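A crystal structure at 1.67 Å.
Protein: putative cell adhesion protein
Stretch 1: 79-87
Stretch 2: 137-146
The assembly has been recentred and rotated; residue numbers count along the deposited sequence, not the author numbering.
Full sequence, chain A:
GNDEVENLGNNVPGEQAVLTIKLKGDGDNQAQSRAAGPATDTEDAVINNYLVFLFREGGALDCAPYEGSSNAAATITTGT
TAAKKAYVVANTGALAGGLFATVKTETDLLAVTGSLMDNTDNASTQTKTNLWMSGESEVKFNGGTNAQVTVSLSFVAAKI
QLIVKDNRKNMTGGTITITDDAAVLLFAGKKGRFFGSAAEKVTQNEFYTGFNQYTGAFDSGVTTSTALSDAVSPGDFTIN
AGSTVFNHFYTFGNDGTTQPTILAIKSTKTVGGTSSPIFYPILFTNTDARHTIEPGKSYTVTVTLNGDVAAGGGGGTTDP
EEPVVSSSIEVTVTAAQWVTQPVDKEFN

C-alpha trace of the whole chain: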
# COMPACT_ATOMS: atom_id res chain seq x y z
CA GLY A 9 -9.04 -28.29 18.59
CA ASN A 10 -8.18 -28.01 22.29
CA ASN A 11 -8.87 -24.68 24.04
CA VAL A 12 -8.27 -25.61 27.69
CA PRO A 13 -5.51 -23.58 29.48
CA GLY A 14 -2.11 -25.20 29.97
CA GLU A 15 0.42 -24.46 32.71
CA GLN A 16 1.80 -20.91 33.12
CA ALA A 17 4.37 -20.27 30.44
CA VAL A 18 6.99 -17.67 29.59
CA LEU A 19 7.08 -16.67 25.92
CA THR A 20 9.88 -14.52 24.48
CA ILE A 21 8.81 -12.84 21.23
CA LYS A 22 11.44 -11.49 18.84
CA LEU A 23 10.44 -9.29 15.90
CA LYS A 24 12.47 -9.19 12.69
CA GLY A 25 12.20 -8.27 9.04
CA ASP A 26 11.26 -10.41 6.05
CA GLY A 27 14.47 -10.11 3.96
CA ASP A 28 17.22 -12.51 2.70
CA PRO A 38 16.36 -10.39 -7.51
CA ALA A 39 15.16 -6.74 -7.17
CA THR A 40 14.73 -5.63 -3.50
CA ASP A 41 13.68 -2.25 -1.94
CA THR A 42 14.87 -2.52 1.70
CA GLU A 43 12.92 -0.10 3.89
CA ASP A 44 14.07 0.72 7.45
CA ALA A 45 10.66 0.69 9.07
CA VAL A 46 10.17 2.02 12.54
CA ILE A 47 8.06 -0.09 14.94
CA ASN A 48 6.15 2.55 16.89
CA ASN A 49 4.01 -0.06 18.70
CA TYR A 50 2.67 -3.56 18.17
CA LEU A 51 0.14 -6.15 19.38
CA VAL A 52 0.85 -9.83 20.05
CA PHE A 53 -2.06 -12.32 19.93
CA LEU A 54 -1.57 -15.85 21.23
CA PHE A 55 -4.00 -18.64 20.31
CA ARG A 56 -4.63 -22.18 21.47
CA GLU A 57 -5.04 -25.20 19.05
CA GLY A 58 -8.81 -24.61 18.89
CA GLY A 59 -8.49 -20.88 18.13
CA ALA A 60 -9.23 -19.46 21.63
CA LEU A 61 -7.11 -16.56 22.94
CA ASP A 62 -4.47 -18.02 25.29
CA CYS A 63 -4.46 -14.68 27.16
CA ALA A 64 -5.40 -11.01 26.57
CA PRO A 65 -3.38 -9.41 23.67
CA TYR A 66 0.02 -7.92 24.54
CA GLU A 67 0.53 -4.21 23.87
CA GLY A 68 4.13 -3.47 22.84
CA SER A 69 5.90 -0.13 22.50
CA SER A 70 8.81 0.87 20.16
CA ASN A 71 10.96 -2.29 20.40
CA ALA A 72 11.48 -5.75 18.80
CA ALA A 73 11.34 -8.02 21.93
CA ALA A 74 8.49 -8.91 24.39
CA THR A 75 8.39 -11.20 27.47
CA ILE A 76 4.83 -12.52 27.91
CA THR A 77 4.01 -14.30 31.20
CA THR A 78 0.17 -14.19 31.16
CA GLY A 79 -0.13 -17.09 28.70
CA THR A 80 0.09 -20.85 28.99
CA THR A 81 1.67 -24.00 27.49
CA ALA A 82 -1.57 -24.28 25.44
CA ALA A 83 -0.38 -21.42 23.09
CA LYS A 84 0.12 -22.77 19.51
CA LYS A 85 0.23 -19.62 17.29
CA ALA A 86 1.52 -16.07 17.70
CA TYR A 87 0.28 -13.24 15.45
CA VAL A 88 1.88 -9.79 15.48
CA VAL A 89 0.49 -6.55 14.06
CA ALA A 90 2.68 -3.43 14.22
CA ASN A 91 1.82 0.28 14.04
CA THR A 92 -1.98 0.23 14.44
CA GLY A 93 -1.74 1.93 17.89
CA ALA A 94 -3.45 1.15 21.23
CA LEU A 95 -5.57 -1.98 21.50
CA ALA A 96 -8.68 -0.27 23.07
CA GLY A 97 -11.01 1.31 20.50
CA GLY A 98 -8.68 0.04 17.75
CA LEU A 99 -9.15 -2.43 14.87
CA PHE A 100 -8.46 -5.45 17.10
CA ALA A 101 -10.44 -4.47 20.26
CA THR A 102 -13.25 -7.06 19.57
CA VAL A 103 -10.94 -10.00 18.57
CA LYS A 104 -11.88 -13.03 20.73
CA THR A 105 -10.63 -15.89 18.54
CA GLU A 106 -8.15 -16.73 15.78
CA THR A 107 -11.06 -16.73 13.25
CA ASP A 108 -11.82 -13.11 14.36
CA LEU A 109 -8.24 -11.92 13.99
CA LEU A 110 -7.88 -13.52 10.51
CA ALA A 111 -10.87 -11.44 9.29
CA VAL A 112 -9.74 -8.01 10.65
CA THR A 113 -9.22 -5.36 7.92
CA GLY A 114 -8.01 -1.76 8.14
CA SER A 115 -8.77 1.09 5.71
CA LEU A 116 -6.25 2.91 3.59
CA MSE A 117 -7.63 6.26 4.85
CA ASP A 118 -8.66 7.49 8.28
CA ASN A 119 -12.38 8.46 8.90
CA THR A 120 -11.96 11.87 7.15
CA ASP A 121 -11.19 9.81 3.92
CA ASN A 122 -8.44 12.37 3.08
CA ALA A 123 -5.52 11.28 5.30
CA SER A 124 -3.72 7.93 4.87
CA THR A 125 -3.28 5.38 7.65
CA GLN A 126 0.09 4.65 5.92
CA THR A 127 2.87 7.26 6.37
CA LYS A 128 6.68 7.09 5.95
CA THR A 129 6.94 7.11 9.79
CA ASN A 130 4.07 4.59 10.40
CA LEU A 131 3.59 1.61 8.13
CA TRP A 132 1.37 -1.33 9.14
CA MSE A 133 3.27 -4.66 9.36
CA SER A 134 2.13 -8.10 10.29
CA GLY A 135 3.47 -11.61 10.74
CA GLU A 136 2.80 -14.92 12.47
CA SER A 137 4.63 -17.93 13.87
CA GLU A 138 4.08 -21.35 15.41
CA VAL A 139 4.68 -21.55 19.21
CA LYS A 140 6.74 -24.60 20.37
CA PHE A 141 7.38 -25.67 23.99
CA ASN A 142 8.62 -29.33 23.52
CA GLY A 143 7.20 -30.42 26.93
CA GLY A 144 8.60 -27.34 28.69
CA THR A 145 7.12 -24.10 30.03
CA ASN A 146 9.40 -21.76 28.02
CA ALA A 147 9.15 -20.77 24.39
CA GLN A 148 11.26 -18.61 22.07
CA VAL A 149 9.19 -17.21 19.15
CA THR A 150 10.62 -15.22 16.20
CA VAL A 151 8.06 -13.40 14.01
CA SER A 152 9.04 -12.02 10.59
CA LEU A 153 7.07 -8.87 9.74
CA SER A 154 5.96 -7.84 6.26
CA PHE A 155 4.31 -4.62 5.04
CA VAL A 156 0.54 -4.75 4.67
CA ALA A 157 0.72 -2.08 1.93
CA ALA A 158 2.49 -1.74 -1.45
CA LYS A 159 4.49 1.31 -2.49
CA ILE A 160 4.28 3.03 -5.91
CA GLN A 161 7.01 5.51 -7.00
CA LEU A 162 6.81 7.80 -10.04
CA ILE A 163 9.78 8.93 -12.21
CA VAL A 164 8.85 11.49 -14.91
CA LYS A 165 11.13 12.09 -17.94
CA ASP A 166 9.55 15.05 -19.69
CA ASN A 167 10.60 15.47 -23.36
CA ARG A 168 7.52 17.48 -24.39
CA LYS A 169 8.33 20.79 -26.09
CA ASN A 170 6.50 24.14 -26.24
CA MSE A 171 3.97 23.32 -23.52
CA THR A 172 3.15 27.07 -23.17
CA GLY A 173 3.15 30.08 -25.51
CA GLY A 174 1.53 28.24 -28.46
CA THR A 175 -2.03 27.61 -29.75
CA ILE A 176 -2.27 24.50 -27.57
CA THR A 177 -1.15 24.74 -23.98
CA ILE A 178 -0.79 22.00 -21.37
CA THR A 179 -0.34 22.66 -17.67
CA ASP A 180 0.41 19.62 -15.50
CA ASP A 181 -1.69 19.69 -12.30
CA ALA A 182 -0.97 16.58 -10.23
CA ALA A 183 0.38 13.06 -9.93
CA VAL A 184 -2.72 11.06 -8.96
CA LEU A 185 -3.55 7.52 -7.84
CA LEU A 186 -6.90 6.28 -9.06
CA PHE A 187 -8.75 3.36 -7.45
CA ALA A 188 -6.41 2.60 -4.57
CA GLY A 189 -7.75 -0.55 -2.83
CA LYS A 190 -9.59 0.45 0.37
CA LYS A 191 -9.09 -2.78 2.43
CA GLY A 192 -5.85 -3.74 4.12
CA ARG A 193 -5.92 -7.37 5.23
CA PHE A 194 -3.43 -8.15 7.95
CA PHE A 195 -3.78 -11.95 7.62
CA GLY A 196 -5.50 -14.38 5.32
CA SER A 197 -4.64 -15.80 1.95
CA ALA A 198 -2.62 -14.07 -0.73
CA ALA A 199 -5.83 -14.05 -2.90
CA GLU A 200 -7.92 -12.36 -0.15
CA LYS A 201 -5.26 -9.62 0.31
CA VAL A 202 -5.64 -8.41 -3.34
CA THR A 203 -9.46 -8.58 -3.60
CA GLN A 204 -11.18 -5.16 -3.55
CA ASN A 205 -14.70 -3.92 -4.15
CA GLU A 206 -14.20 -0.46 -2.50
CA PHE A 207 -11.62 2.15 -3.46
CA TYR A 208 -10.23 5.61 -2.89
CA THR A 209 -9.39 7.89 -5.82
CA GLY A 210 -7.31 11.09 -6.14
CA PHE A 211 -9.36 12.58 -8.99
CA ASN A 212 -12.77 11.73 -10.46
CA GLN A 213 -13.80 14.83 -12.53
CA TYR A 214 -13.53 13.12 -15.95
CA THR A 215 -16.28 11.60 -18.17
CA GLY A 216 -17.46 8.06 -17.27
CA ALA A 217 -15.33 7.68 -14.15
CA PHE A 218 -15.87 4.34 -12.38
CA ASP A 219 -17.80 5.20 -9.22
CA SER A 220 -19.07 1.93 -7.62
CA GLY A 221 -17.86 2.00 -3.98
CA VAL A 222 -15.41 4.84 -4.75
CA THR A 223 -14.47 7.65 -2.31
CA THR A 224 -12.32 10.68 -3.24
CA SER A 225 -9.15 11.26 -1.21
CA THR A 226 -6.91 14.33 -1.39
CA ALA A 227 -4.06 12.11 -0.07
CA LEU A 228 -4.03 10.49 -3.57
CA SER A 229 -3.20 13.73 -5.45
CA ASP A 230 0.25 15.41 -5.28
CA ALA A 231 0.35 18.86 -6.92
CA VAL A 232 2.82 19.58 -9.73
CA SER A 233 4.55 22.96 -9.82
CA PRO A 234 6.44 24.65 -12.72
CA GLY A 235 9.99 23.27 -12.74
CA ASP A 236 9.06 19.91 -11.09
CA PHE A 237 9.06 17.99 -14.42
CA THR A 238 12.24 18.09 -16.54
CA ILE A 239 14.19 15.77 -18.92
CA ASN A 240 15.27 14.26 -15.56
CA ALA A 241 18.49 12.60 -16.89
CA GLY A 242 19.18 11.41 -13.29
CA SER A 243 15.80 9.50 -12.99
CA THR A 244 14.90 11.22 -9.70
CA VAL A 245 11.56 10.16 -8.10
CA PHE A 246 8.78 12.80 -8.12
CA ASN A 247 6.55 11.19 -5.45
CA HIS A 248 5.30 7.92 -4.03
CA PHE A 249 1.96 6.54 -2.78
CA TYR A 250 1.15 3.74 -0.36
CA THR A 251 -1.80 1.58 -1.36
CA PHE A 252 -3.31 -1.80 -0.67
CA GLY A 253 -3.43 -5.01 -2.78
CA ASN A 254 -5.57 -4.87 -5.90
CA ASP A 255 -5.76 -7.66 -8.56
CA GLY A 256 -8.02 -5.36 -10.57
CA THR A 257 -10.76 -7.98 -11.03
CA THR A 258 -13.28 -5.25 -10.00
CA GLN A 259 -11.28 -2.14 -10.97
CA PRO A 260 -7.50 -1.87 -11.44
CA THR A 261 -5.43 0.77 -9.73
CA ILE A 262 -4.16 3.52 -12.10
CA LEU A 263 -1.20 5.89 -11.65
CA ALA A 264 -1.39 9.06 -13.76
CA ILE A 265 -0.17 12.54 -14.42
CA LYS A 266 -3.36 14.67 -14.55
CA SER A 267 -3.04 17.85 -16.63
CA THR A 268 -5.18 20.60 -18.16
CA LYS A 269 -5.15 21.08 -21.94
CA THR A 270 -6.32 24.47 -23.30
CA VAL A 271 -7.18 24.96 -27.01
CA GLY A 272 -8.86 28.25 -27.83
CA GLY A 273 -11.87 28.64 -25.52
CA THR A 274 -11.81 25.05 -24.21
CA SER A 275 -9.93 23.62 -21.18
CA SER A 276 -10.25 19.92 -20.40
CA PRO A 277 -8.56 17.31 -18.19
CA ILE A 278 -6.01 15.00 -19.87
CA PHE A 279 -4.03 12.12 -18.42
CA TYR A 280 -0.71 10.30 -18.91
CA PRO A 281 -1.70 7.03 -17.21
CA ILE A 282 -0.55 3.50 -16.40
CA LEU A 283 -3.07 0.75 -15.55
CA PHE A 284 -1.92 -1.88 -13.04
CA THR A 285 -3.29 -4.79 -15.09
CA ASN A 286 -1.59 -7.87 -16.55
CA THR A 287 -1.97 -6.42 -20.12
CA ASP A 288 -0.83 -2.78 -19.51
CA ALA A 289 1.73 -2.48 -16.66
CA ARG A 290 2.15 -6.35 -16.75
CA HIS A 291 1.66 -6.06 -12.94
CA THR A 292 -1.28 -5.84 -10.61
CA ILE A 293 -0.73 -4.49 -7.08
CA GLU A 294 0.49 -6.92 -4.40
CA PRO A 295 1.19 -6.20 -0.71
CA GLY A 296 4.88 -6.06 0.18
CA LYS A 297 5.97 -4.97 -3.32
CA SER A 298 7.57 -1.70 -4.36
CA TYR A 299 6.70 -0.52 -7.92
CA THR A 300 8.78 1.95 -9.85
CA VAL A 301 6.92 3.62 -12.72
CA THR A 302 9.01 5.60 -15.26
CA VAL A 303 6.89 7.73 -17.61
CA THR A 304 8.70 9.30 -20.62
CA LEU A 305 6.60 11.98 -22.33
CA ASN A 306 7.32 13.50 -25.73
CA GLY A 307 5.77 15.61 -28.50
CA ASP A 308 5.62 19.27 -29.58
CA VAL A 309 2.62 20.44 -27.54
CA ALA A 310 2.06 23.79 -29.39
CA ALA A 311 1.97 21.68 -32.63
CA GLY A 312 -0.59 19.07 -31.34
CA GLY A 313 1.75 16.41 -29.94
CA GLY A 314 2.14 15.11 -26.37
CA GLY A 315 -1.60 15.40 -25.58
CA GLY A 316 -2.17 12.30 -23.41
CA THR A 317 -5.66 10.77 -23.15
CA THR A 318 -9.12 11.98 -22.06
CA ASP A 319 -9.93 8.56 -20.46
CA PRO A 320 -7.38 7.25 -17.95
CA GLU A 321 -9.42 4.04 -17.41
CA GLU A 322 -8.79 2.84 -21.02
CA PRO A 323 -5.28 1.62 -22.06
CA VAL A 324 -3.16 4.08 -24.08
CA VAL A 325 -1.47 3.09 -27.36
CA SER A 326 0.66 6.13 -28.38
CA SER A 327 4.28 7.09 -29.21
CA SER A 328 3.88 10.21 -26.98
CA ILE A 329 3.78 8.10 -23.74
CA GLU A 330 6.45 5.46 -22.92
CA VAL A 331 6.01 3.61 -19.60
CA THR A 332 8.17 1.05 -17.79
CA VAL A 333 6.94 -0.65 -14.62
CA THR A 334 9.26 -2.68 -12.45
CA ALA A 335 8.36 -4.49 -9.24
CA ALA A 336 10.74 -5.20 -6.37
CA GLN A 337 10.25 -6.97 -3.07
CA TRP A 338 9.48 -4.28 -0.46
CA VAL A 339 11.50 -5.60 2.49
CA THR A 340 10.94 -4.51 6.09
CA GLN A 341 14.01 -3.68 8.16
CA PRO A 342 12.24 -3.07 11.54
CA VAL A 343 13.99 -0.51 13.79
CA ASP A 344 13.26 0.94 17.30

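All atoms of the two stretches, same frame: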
# COMPACT_ATOMS: atom_id res chain seq x y z
N GLY A 79 0.30 -15.96 29.51
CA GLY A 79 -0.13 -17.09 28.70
C GLY A 79 0.21 -18.45 29.26
O GLY A 79 0.71 -18.57 30.38
N THR A 80 -0.09 -19.50 28.49
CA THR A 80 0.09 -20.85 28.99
C THR A 80 0.80 -21.74 27.97
O THR A 80 1.04 -21.31 26.83
CB THR A 80 -1.27 -21.49 29.37
OG1 THR A 80 -1.91 -21.97 28.19
CG2 THR A 80 -2.22 -20.56 30.17
N THR A 81 1.05 -23.00 28.36
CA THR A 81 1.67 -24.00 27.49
C THR A 81 0.68 -24.50 26.42
O THR A 81 1.07 -25.29 25.54
CB THR A 81 2.23 -25.15 28.30
OG1 THR A 81 1.21 -25.68 29.16
CG2 THR A 81 3.45 -24.74 29.10
N ALA A 82 -0.56 -23.98 26.45
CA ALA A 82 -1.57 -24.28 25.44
C ALA A 82 -1.42 -23.37 24.21
O ALA A 82 -2.06 -23.66 23.19
CB ALA A 82 -2.96 -24.15 26.02
N ALA A 83 -0.59 -22.29 24.26
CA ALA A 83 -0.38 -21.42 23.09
C ALA A 83 0.23 -22.22 21.94
O ALA A 83 1.21 -22.94 22.14
CB ALA A 83 0.52 -20.24 23.45
N LYS A 84 -0.34 -22.08 20.72
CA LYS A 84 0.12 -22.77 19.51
C LYS A 84 0.54 -21.82 18.39
O LYS A 84 1.37 -22.19 17.55
CB LYS A 84 -0.99 -23.67 18.96
CG LYS A 84 -1.32 -24.86 19.88
CD LYS A 84 -0.20 -25.92 19.96
CE LYS A 84 0.00 -26.70 18.68
NZ LYS A 84 1.19 -27.59 18.77
N LYS A 85 -0.05 -20.61 18.34
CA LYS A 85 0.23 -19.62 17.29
C LYS A 85 0.36 -18.25 17.87
O LYS A 85 -0.41 -17.88 18.76
CB LYS A 85 -0.92 -19.61 16.27
CG LYS A 85 -0.93 -20.75 15.25
CD LYS A 85 0.06 -20.54 14.10
CE LYS A 85 -0.39 -19.58 13.03
NZ LYS A 85 0.68 -19.36 12.04
N ALA A 86 1.32 -17.47 17.33
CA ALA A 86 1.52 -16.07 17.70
C ALA A 86 1.35 -15.22 16.45
O ALA A 86 1.90 -15.57 15.40
CB ALA A 86 2.91 -15.88 18.31
N TYR A 87 0.48 -14.21 16.52
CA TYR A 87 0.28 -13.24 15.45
C TYR A 87 0.72 -11.90 15.96
O TYR A 87 0.46 -11.56 17.14
CB TYR A 87 -1.19 -13.19 15.06
CG TYR A 87 -1.71 -14.43 14.36
CD1 TYR A 87 -2.15 -15.53 15.09
CD2 TYR A 87 -1.91 -14.44 12.99
CE1 TYR A 87 -2.65 -16.67 14.45
CE2 TYR A 87 -2.45 -15.55 12.35
CZ TYR A 87 -2.82 -16.67 13.08
OH TYR A 87 -3.35 -17.76 12.44
N SER A 137 3.72 -16.81 13.67
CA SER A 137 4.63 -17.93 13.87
C SER A 137 3.99 -18.99 14.72
O SER A 137 3.13 -18.69 15.56
CB SER A 137 5.91 -17.43 14.55
OG SER A 137 6.79 -18.48 14.91
N GLU A 138 4.46 -20.24 14.54
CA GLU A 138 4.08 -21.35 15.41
C GLU A 138 4.79 -21.17 16.77
O GLU A 138 5.89 -20.60 16.83
CB GLU A 138 4.46 -22.70 14.76
CG GLU A 138 3.72 -23.88 15.39
CD GLU A 138 4.00 -25.27 14.85
OE1 GLU A 138 4.98 -25.44 14.09
OE2 GLU A 138 3.26 -26.20 15.23
N VAL A 139 4.14 -21.59 17.85
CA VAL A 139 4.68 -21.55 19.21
C VAL A 139 5.04 -22.99 19.58
O VAL A 139 4.17 -23.85 19.50
CB VAL A 139 3.70 -20.91 20.21
CG1 VAL A 139 4.23 -20.98 21.63
CG2 VAL A 139 3.40 -19.46 19.82
N LYS A 140 6.29 -23.24 20.00
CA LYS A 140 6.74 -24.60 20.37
C LYS A 140 7.36 -24.62 21.76
O LYS A 140 8.23 -23.79 22.05
CB LYS A 140 7.76 -25.14 19.35
CG LYS A 140 7.13 -25.46 17.99
CD LYS A 140 8.04 -26.32 17.12
CE LYS A 140 8.97 -25.53 16.23
NZ LYS A 140 9.92 -26.42 15.50
N PHE A 141 6.90 -25.53 22.61
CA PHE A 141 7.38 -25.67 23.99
C PHE A 141 8.23 -26.93 24.20
O PHE A 141 9.05 -26.95 25.12
CB PHE A 141 6.20 -25.71 24.97
CG PHE A 141 5.52 -24.38 25.16
CD1 PHE A 141 6.02 -23.44 26.06
CD2 PHE A 141 4.38 -24.06 24.44
CE1 PHE A 141 5.39 -22.21 26.24
CE2 PHE A 141 3.74 -22.83 24.63
CZ PHE A 141 4.25 -21.91 25.52
N ASN A 142 7.96 -28.01 23.42
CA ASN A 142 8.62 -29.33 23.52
C ASN A 142 8.60 -29.90 24.97
O ASN A 142 9.64 -30.30 25.52
CB ASN A 142 10.04 -29.25 22.96
CG ASN A 142 10.10 -29.43 21.46
OD1 ASN A 142 10.52 -30.47 20.95
ND2 ASN A 142 9.64 -28.42 20.72
N GLY A 143 7.41 -29.92 25.57
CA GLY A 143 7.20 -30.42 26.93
C GLY A 143 7.52 -29.46 28.06
O GLY A 143 7.15 -29.72 29.21
N GLY A 144 8.19 -28.35 27.72
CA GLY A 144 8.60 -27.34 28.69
C GLY A 144 7.60 -26.22 28.88
O GLY A 144 6.51 -26.23 28.31
N THR A 145 7.97 -25.24 29.70
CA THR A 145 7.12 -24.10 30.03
C THR A 145 7.71 -22.80 29.45
O THR A 145 7.22 -21.72 29.76
CB THR A 145 6.96 -24.04 31.56
OG1 THR A 145 6.10 -22.97 31.92
CG2 THR A 145 8.27 -23.84 32.25
N ASN A 146 8.74 -22.92 28.61
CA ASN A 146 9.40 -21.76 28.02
C ASN A 146 9.44 -21.87 26.52
O ASN A 146 9.72 -22.94 25.99
CB ASN A 146 10.82 -21.61 28.55
CG ASN A 146 10.89 -21.69 30.04
OD1 ASN A 146 11.06 -22.77 30.62
ND2 ASN A 146 10.66 -20.56 30.68

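The two stretches meet as a short antiparallel pairing that gives way, at one end, to packing around an aromatic ring. Three backbone hydrogen bonds hold the paired part together. A86 and S137 face each other as a hydrogen-bonded pair and satisfy one another in both directions: A86 N donates to S137 O at 2.8 Å, nearly straight at 173°, and S137 N donates to A86 O, also at 2.8 Å. The third bond runs from V139 N to K84 O, 2.9 Å with an angle of 166°. Between them K85 and E138 form the non-hydrogen-bonded pair, so their own amides take no part in the ladder here. Their alpha carbons instead lie close to carbonyls that already accept an amide: K85 CA is 3.5 Å from S137 O, and E138 CA is 3.6 Å from K84 O, so each of these oxygens also receives a CA-H contact.

Side chains alternate across the sheet. K85 and E138 share one face, A86 and S137 the other. The polar residues suit their more open positions, yet charge adds little direct bonding: K84 NZ and E138 OE2 are 4.3 Å apart, beyond a salt bridge. K85 NZ finds its hydrogen bond just outside the stretches.

V139 is buried and its CA-to-CB bond points toward the other stretch, where its branched side chain reaches two small residues. Its CG2 lies 3.9 Å from A86 CB, and its CG1 lies 4.2 Å from A83 CB. The alanines offer apolar surface while leaving room for the valine, and neither side chain brings a polar group needing a partner.

Farther along, F141 packs against the type I turn from T80 to A83. T81 CA sits over one face of the ring, 4.0 Å from its centroid and 21° off the normal, a CH-pi contact. At the ring edge, A83 O is 3.6 Å from F141 CE2. The turn is secured internally: A83 N donates to T80 O at 3.2 Å, and A82 N donates to T80 OG1 at 3.0 Å. Threonine thus supplies a side-chain acceptor for a turn amide. The T81 hydroxyl is hydrogen-bonded elsewhere in the structure, while its methyl CG2 packs 3.8 Å from T145 CA.

F141 also begins a type I' turn, closed by G144 N donating to F141 O at 3.1 Å. Glycine suits G143, whose positive phi of 82° is easily adopted without a side chain; at G144, a CB would be crowded by F141 O.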